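Local coordinates for protein golgi autoantigen, golgin subfamily A member 4 (Homo sapiens, PDB 1UPT) that takes part in vesicle traffic at the Golgi, including endosome-to-Golgi transport, and binds small GTPases, here represented by its dimeric GRIP domain, at residues 28-31 with 32-36. Numbering follows the deposited sequence.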
loop_
_atom_site.group_PDB
_atom_site.type_symbol
_atom_site.label_atom_id
_atom_site.label_comp_id
_atom_site.label_asym_id
_atom_site.label_seq_id
_atom_site.Cartn_x
_atom_site.Cartn_y
_atom_site.Cartn_z
ATOM N N LYS B 28 9.132 -5.249 1.712
ATOM C CA LYS B 28 10.008 -4.697 0.674
ATOM C C LYS B 28 9.232 -4.234 -0.571
ATOM O O LYS B 28 9.471 -3.152 -1.115
ATOM C CB LYS B 28 11.055 -5.712 0.241
ATOM C CG LYS B 28 12.064 -5.999 1.316
ATOM C CD LYS B 28 12.890 -7.239 1.010
ATOM C CE LYS B 28 14.033 -6.941 0.093
ATOM N NZ LYS B 28 14.946 -8.149 0.096
ATOM N N VAL B 29 8.321 -5.071 -1.041
ATOM C CA VAL B 29 7.566 -4.716 -2.224
ATOM C C VAL B 29 6.715 -3.432 -1.995
ATOM O O VAL B 29 6.707 -2.543 -2.823
ATOM C CB VAL B 29 6.607 -5.830 -2.656
ATOM C CG1 VAL B 29 5.769 -5.364 -3.822
ATOM C CG2 VAL B 29 7.354 -7.109 -3.036
ATOM N N ILE B 30 6.009 -3.366 -0.875
ATOM C CA ILE B 30 5.098 -2.266 -0.602
ATOM C C ILE B 30 5.886 -0.969 -0.512
ATOM O O ILE B 30 5.484 0.023 -1.096
ATOM C CB ILE B 30 4.311 -2.482 0.708
ATOM C CG1 ILE B 30 3.327 -3.653 0.580
ATOM C CG2 ILE B 30 3.590 -1.209 1.109
ATOM C CD1 ILE B 30 2.898 -4.255 1.928
ATOM N N THR B 31 7.010 -0.987 0.202
ATOM C CA THR B 31 7.808 0.228 0.347
ATOM C C THR B 31 8.447 0.703 -0.981
ATOM O O THR B 31 8.653 1.910 -1.149
ATOM C CB THR B 31 8.851 0.118 1.463
ATOM O OG1 THR B 31 9.664 -1.045 1.271
ATOM C CG2 THR B 31 8.167 -0.102 2.808
ATOM N N THR B 32 8.710 -0.228 -1.898
ATOM C CA THR B 32 9.206 0.094 -3.248
ATOM C C THR B 32 8.115 0.664 -4.155
ATOM O O THR B 32 8.308 1.724 -4.775
ATOM C CB THR B 32 9.814 -1.161 -3.900
ATOM O OG1 THR B 32 10.949 -1.601 -3.143
ATOM C CG2 THR B 32 10.411 -0.876 -5.308
ATOM N N VAL B 33 6.981 -0.023 -4.221
ATOM C CA VAL B 33 5.853 0.406 -5.059
ATOM C C VAL B 33 5.435 1.838 -4.699
ATOM O O VAL B 33 5.217 2.663 -5.587
ATOM C CB VAL B 33 4.619 -0.530 -4.932
ATOM C CG1 VAL B 33 3.384 0.084 -5.628
ATOM C CG2 VAL B 33 4.902 -1.924 -5.484
ATOM N N LEU B 34 5.348 2.134 -3.407
ATOM C CA LEU B 34 4.883 3.434 -2.929
ATOM C C LEU B 34 6.001 4.452 -2.735
ATOM O O LEU B 34 5.771 5.515 -2.202
ATOM C CB LEU B 34 4.081 3.254 -1.632
ATOM C CG LEU B 34 2.686 2.638 -1.819
ATOM C CD1 LEU B 34 2.153 2.175 -0.490
ATOM C CD2 LEU B 34 1.709 3.622 -2.482
ATOM N N LYS B 35 7.221 4.110 -3.153
ATOM C CA LYS B 35 8.329 5.068 -3.179
ATOM C C LYS B 35 8.634 5.717 -1.824
ATOM O O LYS B 35 8.834 6.934 -1.729
ATOM C CB LYS B 35 8.043 6.142 -4.222
ATOM C CG LYS B 35 7.370 5.613 -5.486
ATOM C CD LYS B 35 8.261 5.659 -6.683
ATOM C CE LYS B 35 7.443 5.672 -7.978
ATOM N NZ LYS B 35 8.125 4.908 -9.036
ATOM N N PHE B 36 8.692 4.884 -0.793
ATOM C CA PHE B 36 9.033 5.314 0.559
ATOM C C PHE B 36 10.486 5.763 0.548
ATOM O O PHE B 36 11.287 5.192 -0.200
ATOM C CB PHE B 36 8.968 4.150 1.569
ATOM C CG PHE B 36 7.617 3.903 2.169
ATOM C CD1 PHE B 36 6.542 3.546 1.367
ATOM C CD2 PHE B 36 7.449 3.900 3.549
ATOM C CE1 PHE B 36 5.309 3.272 1.911
ATOM C CE2 PHE B 36 6.215 3.630 4.106
ATOM C CZ PHE B 36 5.133 3.316 3.280
HETATM O O HOH W 1 11.727 -1.185 -0.519
#
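T31 OG1 is gripped from two sources. A water donates to it at 2.7 Å and also to T32 OG1 at 2.8 Å, bridging the two hydroxyls. T31 OG1 is also hydrogen-bonded to A27 O, one turn back. With OG1 between the backbone N and the carbonyl carbon (chi1 54°), CG2 stands anti to the carbonyl carbon, beside the backbone N. This is the branch that meets F36. Beyond K35 the F36 side chain crosses that of T31 at about a right angle. T31 CG2 sits over one ring face, 4.1 Å from the F36 centroid, as a CH-pi contact. The preceding turns are ordinary helix, with V33 N 2.9 Å from V29 O and L34 N held by I30 O. V29 CG1 packs beside V33 CG2 (3.9 Å), and I30 CG2 beside L34 CD1. L14 of the second subunit packs on I30 and L34, and R11 of that subunit bonds to L34 O. K35 takes positive phi, and a Schellman motif ends helix 23-33: T31 O accepts F36 N (3.0 Å, 163°) and T32 O accepts K35 N. The apolar side chains thus join this helix end to helices 5-18 and 38-57, the second subunit and the partner protein.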